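Local atomic coordinates of protein Amuc_1100 (Akkermansia muciniphila, PDB entry 6KNY), a protein that is of unknown function but probably sits in a membrane through a helix absent from this monomeric construct. Residues A[61-66]-A[274-279]; A[89-94]-A[134-139]. All blocks are in the same frame, centred on the assembly; numbering follows the deposited sequence.

Interaction 1: residues A[61-66]-A[274-279]; sequences ASSALV and VHFNQP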
ATOM      1  N   ALA A  61       7.225  11.022  10.347  1.00 28.95           N
ATOM      2  CA  ALA A  61       6.374  10.811  11.524  1.00 30.29           C
ATOM      3  C   ALA A  61       5.581   9.515  11.421  1.00 28.10           C
ATOM      4  O   ALA A  61       5.426   8.790  12.415  1.00 29.35           O
ATOM      5  CB  ALA A  61       5.427  11.994  11.723  1.00 30.49           C
ATOM      6  N   SER A  62       5.078   9.204  10.230  1.00 25.88           N
ATOM      7  CA  SER A  62       4.254   8.013  10.071  1.00 26.23           C
ATOM      8  C   SER A  62       5.037   6.708  10.218  1.00 23.95           C
ATOM      9  O   SER A  62       4.406   5.655  10.365  1.00 23.26           O
ATOM     10  CB  SER A  62       3.540   8.063   8.713  1.00 30.77           C
ATOM     11  OG  SER A  62       4.432   7.781   7.641  1.00 30.49           O
ATOM     12  N   SER A  63       6.380   6.742  10.211  1.00 22.56           N
ATOM     13  CA  SER A  63       7.166   5.519  10.413  1.00 23.69           C
ATOM     14  C   SER A  63       7.308   5.095  11.872  1.00 22.92           C
ATOM     15  O   SER A  63       7.807   3.980  12.119  1.00 20.13           O
ATOM     16  CB  SER A  63       8.587   5.643   9.808  1.00 23.39           C
ATOM     17  OG  SER A  63       8.543   5.663   8.381  1.00 23.96           O
ATOM     18  N   ALA A  64       6.909   5.924  12.843  1.00 24.82           N
ATOM     19  CA  ALA A  64       6.970   5.472  14.236  1.00 23.96           C
ATOM     20  C   ALA A  64       6.100   4.236  14.410  1.00 23.93           C
ATOM     21  O   ALA A  64       4.893   4.274  14.156  1.00 27.55           O
ATOM     22  CB  ALA A  64       6.521   6.580  15.189  1.00 25.99           C
ATOM     23  N   LEU A  65       6.718   3.139  14.842  1.00 26.45           N
ATOM     24  CA  LEU A  65       6.015   1.890  15.106  1.00 26.16           C
ATOM     25  C   LEU A  65       5.460   1.896  16.528  1.00 29.99           C
ATOM     26  O   LEU A  65       6.189   2.220  17.485  1.00 27.02           O
ATOM     27  CB  LEU A  65       6.959   0.704  14.911  1.00 27.28           C
ATOM     28  CG  LEU A  65       7.590   0.590  13.500  1.00 27.40           C
ATOM     29  CD1 LEU A  65       8.472  -0.639  13.341  1.00 27.36           C
ATOM     30  CD2 LEU A  65       6.542   0.620  12.401  1.00 28.04           C
ATOM     31  N   VAL A  66       4.186   1.530  16.664  1.00 27.56           N
ATOM     32  CA  VAL A  66       3.482   1.655  17.942  1.00 29.64           C
ATOM     33  C   VAL A  66       2.997   0.275  18.371  1.00 30.30           C
ATOM     34  O   VAL A  66       2.892  -0.636  17.535  1.00 30.89           O
ATOM     35  CB  VAL A  66       2.320   2.664  17.847  1.00 29.87           C
ATOM     36  CG1 VAL A  66       2.846   4.035  17.498  1.00 33.08           C
ATOM     37  CG2 VAL A  66       1.287   2.210  16.835  1.00 27.35           C
ATOM     38  N   VAL A 274       8.977   3.107   1.780  1.00 20.39           N
ATOM     39  CA  VAL A 274      10.202   3.422   2.509  1.00 22.12           C
ATOM     40  C   VAL A 274       9.846   3.604   3.984  1.00 24.06           C
ATOM     41  O   VAL A 274       9.142   4.555   4.344  1.00 26.52           O
ATOM     42  CB  VAL A 274      10.877   4.668   1.921  1.00 20.55           C
ATOM     43  CG1 VAL A 274      12.121   5.049   2.716  1.00 21.21           C
ATOM     44  CG2 VAL A 274      11.212   4.417   0.429  1.00 20.67           C
ATOM     45  N   HIS A 275      10.307   2.682   4.841  1.00 24.21           N
ATOM     46  CA  HIS A 275      10.154   2.849   6.284  1.00 24.31           C
ATOM     47  C   HIS A 275      11.431   3.456   6.866  1.00 24.16           C
ATOM     48  O   HIS A 275      12.488   2.816   6.854  1.00 22.40           O
ATOM     49  CB  HIS A 275       9.845   1.536   7.004  1.00 22.20           C
ATOM     50  CG  HIS A 275       9.657   1.733   8.481  1.00 24.31           C
ATOM     51  ND1 HIS A 275      10.665   1.520   9.402  1.00 25.49           N
ATOM     52  CD2 HIS A 275       8.606   2.218   9.187  1.00 27.19           C
ATOM     53  CE1 HIS A 275      10.230   1.825  10.613  1.00 26.62           C
ATOM     54  NE2 HIS A 275       8.979   2.235  10.512  1.00 25.27           N
ATOM     55  N   PHE A 276      11.320   4.667   7.410  1.00 21.70           N
ATOM     56  CA  PHE A 276      12.444   5.338   8.065  1.00 22.63           C
ATOM     57  C   PHE A 276      12.638   4.775   9.468  1.00 22.59           C
ATOM     58  O   PHE A 276      11.692   4.714  10.257  1.00 22.85           O
ATOM     59  CB  PHE A 276      12.203   6.847   8.101  1.00 21.11           C
ATOM     60  CG  PHE A 276      12.185   7.454   6.737  1.00 20.54           C
ATOM     61  CD1 PHE A 276      13.370   7.839   6.118  1.00 22.43           C
ATOM     62  CD2 PHE A 276      10.994   7.597   6.047  1.00 21.14           C
ATOM     63  CE1 PHE A 276      13.363   8.363   4.820  1.00 24.43           C
ATOM     64  CE2 PHE A 276      10.978   8.110   4.749  1.00 23.56           C
ATOM     65  CZ  PHE A 276      12.163   8.491   4.137  1.00 23.98           C
ATOM     66  N   ASN A 277      13.864   4.354   9.772  1.00 24.92           N
ATOM     67  CA  ASN A 277      14.096   3.507  10.933  1.00 24.16           C
ATOM     68  C   ASN A 277      14.518   4.288  12.173  1.00 25.08           C
ATOM     69  O   ASN A 277      14.011   4.019  13.264  1.00 27.06           O
ATOM     70  CB  ASN A 277      15.144   2.442  10.597  1.00 23.04           C
ATOM     71  CG  ASN A 277      14.588   1.356   9.695  1.00 25.98           C
ATOM     72  OD1 ASN A 277      13.371   1.094   9.705  1.00 23.49           O
ATOM     73  ND2 ASN A 277      15.461   0.733   8.886  1.00 21.44           N
ATOM     74  N   GLN A 278      15.431   5.232  12.033  1.00 27.70           N
ATOM     75  CA  GLN A 278      15.921   5.920  13.234  1.00 28.86           C
ATOM     76  C   GLN A 278      16.310   7.352  12.870  1.00 26.33           C
ATOM     77  O   GLN A 278      17.457   7.771  13.059  1.00 26.38           O
ATOM     78  CB  GLN A 278      17.084   5.129  13.866  1.00 32.55           C
ATOM     79  CG  GLN A 278      18.397   5.084  13.078  1.00 37.00           C
ATOM     80  CD  GLN A 278      18.611   3.795  12.297  1.00 47.10           C
ATOM     81  OE1 GLN A 278      17.962   2.777  12.546  1.00 56.12           O
ATOM     82  NE2 GLN A 278      19.529   3.839  11.335  1.00 62.39           N
ATOM     83  N   PRO A 279      15.385   8.138  12.335  1.00 26.01           N
ATOM     84  CA  PRO A 279      15.726   9.521  11.997  1.00 28.20           C
ATOM     85  C   PRO A 279      16.057  10.290  13.271  1.00 31.18           C
ATOM     86  O   PRO A 279      15.532   9.995  14.351  1.00 29.61           O
ATOM     87  CB  PRO A 279      14.447  10.050  11.336  1.00 30.57           C
ATOM     88  CG  PRO A 279      13.350   9.258  11.981  1.00 29.37           C
ATOM     89  CD  PRO A 279      13.930   7.896  12.280  1.00 27.45           C
TER

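Interaction 2: residues A[89-94]-A[134-139]; sequences KKKNIL and LAECGL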
ATOM      1  N   LYS A  89     -17.879  -0.673  -4.434  1.00 45.61           N
ATOM      2  CA  LYS A  89     -19.266  -0.860  -4.849  1.00 44.52           C
ATOM      3  C   LYS A  89     -19.899   0.492  -5.170  1.00 39.67           C
ATOM      4  O   LYS A  89     -20.492   0.678  -6.234  1.00 44.75           O
ATOM      5  CB  LYS A  89     -20.049  -1.608  -3.760  1.00 42.43           C
ATOM      6  N   LYS A  90     -19.712   1.471  -4.286  1.00 42.43           N
ATOM      7  CA  LYS A  90     -20.302   2.790  -4.511  1.00 44.51           C
ATOM      8  C   LYS A  90     -19.700   3.469  -5.735  1.00 49.80           C
ATOM      9  O   LYS A  90     -20.403   4.167  -6.475  1.00 52.16           O
ATOM     10  CB  LYS A  90     -20.120   3.670  -3.276  1.00 50.32           C
ATOM     11  CG  LYS A  90     -20.761   3.120  -2.015  1.00 53.91           C
ATOM     12  CD  LYS A  90     -20.751   4.170  -0.911  1.00 53.54           C
ATOM     13  CE  LYS A  90     -20.849   3.538   0.467  1.00 56.70           C
ATOM     14  NZ  LYS A  90     -20.428   4.475   1.555  1.00 64.43           N
ATOM     15  N   LYS A  91     -18.405   3.273  -5.971  1.00 50.58           N
ATOM     16  CA  LYS A  91     -17.719   3.934  -7.075  1.00 46.34           C
ATOM     17  C   LYS A  91     -17.765   3.132  -8.373  1.00 47.57           C
ATOM     18  O   LYS A  91     -17.185   3.572  -9.371  1.00 57.38           O
ATOM     19  CB  LYS A  91     -16.263   4.210  -6.691  1.00 49.51           C
ATOM     20  CG  LYS A  91     -16.042   5.474  -5.862  1.00 49.92           C
ATOM     21  CD  LYS A  91     -14.781   5.360  -5.028  1.00 52.72           C
ATOM     22  CE  LYS A  91     -14.820   6.283  -3.812  1.00 56.68           C
ATOM     23  NZ  LYS A  91     -14.070   7.548  -4.056  1.00 63.61           N
ATOM     24  N   ASN A  92     -18.436   1.973  -8.379  1.00 43.25           N
ATOM     25  CA  ASN A  92     -18.546   1.102  -9.554  1.00 45.99           C
ATOM     26  C   ASN A  92     -17.181   0.607 -10.023  1.00 45.31           C
ATOM     27  O   ASN A  92     -16.912   0.511 -11.221  1.00 43.27           O
ATOM     28  CB  ASN A  92     -19.299   1.779 -10.705  1.00 50.71           C
ATOM     29  CG  ASN A  92     -20.812   1.801 -10.480  1.00 62.22           C
ATOM     30  OD1 ASN A  92     -21.435   2.867 -10.429  1.00 75.25           O
ATOM     31  ND2 ASN A  92     -21.398   0.617 -10.313  1.00 60.07           N
ATOM     32  N   ILE A  93     -16.317   0.275  -9.070  1.00 44.48           N
ATOM     33  CA  ILE A  93     -15.004  -0.291  -9.352  1.00 37.76           C
ATOM     34  C   ILE A  93     -15.045  -1.766  -8.993  1.00 32.50           C
ATOM     35  O   ILE A  93     -15.390  -2.121  -7.858  1.00 37.21           O
ATOM     36  CB  ILE A  93     -13.900   0.428  -8.558  1.00 40.26           C
ATOM     37  CG1 ILE A  93     -13.898   1.920  -8.877  1.00 35.99           C
ATOM     38  CG2 ILE A  93     -12.535  -0.199  -8.838  1.00 41.19           C
ATOM     39  CD1 ILE A  93     -13.302   2.762  -7.765  1.00 38.80           C
ATOM     40  N   LEU A  94     -14.702  -2.623  -9.955  1.00 30.43           N
ATOM     41  CA  LEU A  94     -14.542  -4.034  -9.646  1.00 32.42           C
ATOM     42  C   LEU A  94     -13.269  -4.234  -8.836  1.00 38.65           C
ATOM     43  O   LEU A  94     -12.266  -3.549  -9.056  1.00 39.48           O
ATOM     44  CB  LEU A  94     -14.468  -4.865 -10.926  1.00 38.98           C
ATOM     45  CG  LEU A  94     -15.660  -4.778 -11.874  1.00 49.25           C
ATOM     46  CD1 LEU A  94     -15.280  -5.305 -13.265  1.00 48.99           C
ATOM     47  CD2 LEU A  94     -16.863  -5.528 -11.302  1.00 48.52           C
ATOM     48  N   LEU A 134      -6.200   5.612  -4.758  1.00 29.14           N
ATOM     49  CA  LEU A 134      -6.373   5.082  -6.118  1.00 29.61           C
ATOM     50  C   LEU A 134      -7.849   4.883  -6.456  1.00 30.25           C
ATOM     51  O   LEU A 134      -8.264   5.067  -7.610  1.00 32.10           O
ATOM     52  CB  LEU A 134      -5.630   3.756  -6.284  1.00 27.76           C
ATOM     53  CG  LEU A 134      -4.097   3.733  -6.193  1.00 27.79           C
ATOM     54  CD1 LEU A 134      -3.596   2.296  -6.203  1.00 27.16           C
ATOM     55  CD2 LEU A 134      -3.451   4.531  -7.318  1.00 26.62           C
ATOM     56  N   ALA A 135      -8.654   4.502  -5.462  1.00 33.54           N
ATOM     57  CA  ALA A 135     -10.079   4.276  -5.678  1.00 34.97           C
ATOM     58  C   ALA A 135     -10.807   5.557  -6.053  1.00 37.27           C
ATOM     59  O   ALA A 135     -11.941   5.497  -6.543  1.00 42.74           O
ATOM     60  CB  ALA A 135     -10.705   3.665  -4.420  1.00 33.00           C
ATOM     61  N   GLU A 136     -10.167   6.708  -5.855  1.00 37.57           N
ATOM     62  CA  GLU A 136     -10.729   8.013  -6.167  1.00 36.84           C
ATOM     63  C   GLU A 136     -10.345   8.502  -7.552  1.00 37.28           C
ATOM     64  O   GLU A 136     -10.690   9.631  -7.911  1.00 38.85           O
ATOM     65  CB  GLU A 136     -10.269   9.038  -5.117  1.00 40.93           C
ATOM     66  CG  GLU A 136     -10.743   8.736  -3.699  1.00 49.10           C
ATOM     67  CD  GLU A 136     -10.023   9.567  -2.638  1.00 60.97           C
ATOM     68  OE1 GLU A 136      -9.176  10.413  -3.000  1.00 70.18           O
ATOM     69  OE2 GLU A 136     -10.305   9.371  -1.433  1.00 73.39           O
ATOM     70  N   CYS A 137      -9.647   7.689  -8.342  1.00 37.02           N
ATOM     71  CA  CYS A 137      -9.115   8.145  -9.617  1.00 36.45           C
ATOM     72  C   CYS A 137      -9.966   7.759 -10.818  1.00 37.56           C
ATOM     73  O   CYS A 137      -9.610   8.121 -11.941  1.00 43.95           O
ATOM     74  CB  CYS A 137      -7.687   7.621  -9.804  1.00 39.64           C
ATOM     75  SG  CYS A 137      -6.539   8.363  -8.618  1.00 36.54           S
ATOM     76  N   GLY A 138     -11.083   7.060 -10.623  1.00 36.98           N
ATOM     77  CA  GLY A 138     -11.924   6.699 -11.752  1.00 32.87           C
ATOM     78  C   GLY A 138     -11.505   5.437 -12.467  1.00 33.18           C
ATOM     79  O   GLY A 138     -11.842   5.255 -13.648  1.00 34.24           O
ATOM     80  N   LEU A 139     -10.750   4.564 -11.796  1.00 34.02           N
ATOM     81  CA  LEU A 139     -10.323   3.308 -12.398  1.00 33.39           C
ATOM     82  C   LEU A 139     -11.519   2.384 -12.569  1.00 35.52           C
ATOM     83  O   LEU A 139     -12.565   2.568 -11.952  1.00 35.28           O
ATOM     84  CB  LEU A 139      -9.280   2.621 -11.520  1.00 31.80           C
ATOM     85  CG  LEU A 139      -7.982   3.393 -11.290  1.00 32.76           C
ATOM     86  CD1 LEU A 139      -7.202   2.783 -10.137  1.00 33.99           C
ATOM     87  CD2 LEU A 139      -7.141   3.442 -12.572  1.00 33.85           C
TER

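Interaction 1: residues A[61-66]-A[274-279]
The C-terminal end of strand 265-276, in the mixed sheet of this alpha+beta domain, is clasped here by the loop that runs from helix 51-55 to helix 70-91. Ser63 and His275 do most of the work, and both are buried. The imidazole swings out with CG anti to the backbone N (chi1 -179°), which carries its far nitrogen across to the loop. There NE2 gives its hydrogen to the carbonyl O of Ser63 at 2.6 Å, a short bond that lands on a lone pair in the carbonyl plane. It is bent, partly because the acceptor lies 24° out of the imidazole plane. On the other side of the ring, ND1 donates to OD1 of Asn277 at 2.8 Å, this time nearly in the ring plane. Both ring nitrogens therefore act as donors, so the ring's rotation is fixed, and His275 is plausibly protonated and positively charged. The amide end of Asn277 is steadied in turn by Thr171 and the carbonyl of Ala168. The CD2 methyl of Leu65 lies 3.5 Å from His275 NE2, the two side chains crossing obliquely. Phe122 of helix 117-134 meets the imidazole edge-to-face and also touches Ser63 and Leu65, so that helix packs against both halves of the contact. The Ser63 side chain makes the second polar link. Its CB lies 3.5 Å from CD2 of His275, and chi1 of -70° sets OG beside its own backbone N, where it faces the strand backbone. Phe276, whose ring carries CG1 of Val274 over one face, presents its edge to that hydroxyl. The backbone N of Phe276 donates to Ser63 OG at 3.1 Å.

Interaction 2: residues A[89-94]-A[134-139]
A Schellman motif ends helix 70-91, and the residues just beyond it lean against the turn that follows helix 117-134. Asn92 takes positive phi (61°) to reverse the chain, which then presents Ile93 to the opposing segment. That segment is itself tightly folded: Leu134 to Cys137 form a type I beta turn, closed by the backbone N of Cys137 on the O of Leu134. Gly138 follows with phi 85°, where a CB would jam against the preceding carbonyl.

No hydrogen bond crosses between 89-94 and 134-139; the contact is made by aliphatic carbons laid against backbone carbonyls. Ile93, buried, turns its CG1 branch toward the carbonyls of Ala135 and Leu139, anti to its own carbonyl carbon. CD1 at the tip comes 3.3 Å from O of Ala135 and 4.3 Å from CB of Ala135, while CG1 lies 3.4 Å from O of Leu139. Lys91 comes to the same Ala135 carbonyl from the exposed side. Its CD sits 3.2 Å from Ala135 O, and the chain then bends at chi4 (-98°), bringing NZ to 3.6 Å from CG of Glu136. The two charged side chains cross obliquely, but NZ stays 4.9 Å from Glu136 OE2, too far for a salt bridge, though the opposite charges may attract weakly.

Behind this contact Ile93, Leu134 and Ala135 all touch Phe142 of strand 141-146, while Leu134 and Leu139 pack on helix 183-194. Leu94 bonds through its backbone to Ser140 and Phe142, so the chain leaving the Schellman turn goes straight into the short strand 94-95, parallel to strand 141-146 at the sheet's edge.

From the N terminus the chain passes helix 51-55 and reaches 61-66, the first half of interaction 1, whose partner 274-279 comes near the C-terminal end of the model. That contact closes a loop of 207 residues. Interaction 2 is nested inside it: helix 70-91 leads to 89-94, and after strand 94-95 and helix 117-134 the chain comes back at 134-139, closing a loop of 39 residues. The centres of interactions 1 and 2 lie about 30 Å apart, on opposite sides of the chain's centre. Interaction 1 ties the loop preceding helix 70-91 to strand 265-276, whereas interaction 2 joins the end of helix 70-91 and the residues just after it to the turn following helix 117-134.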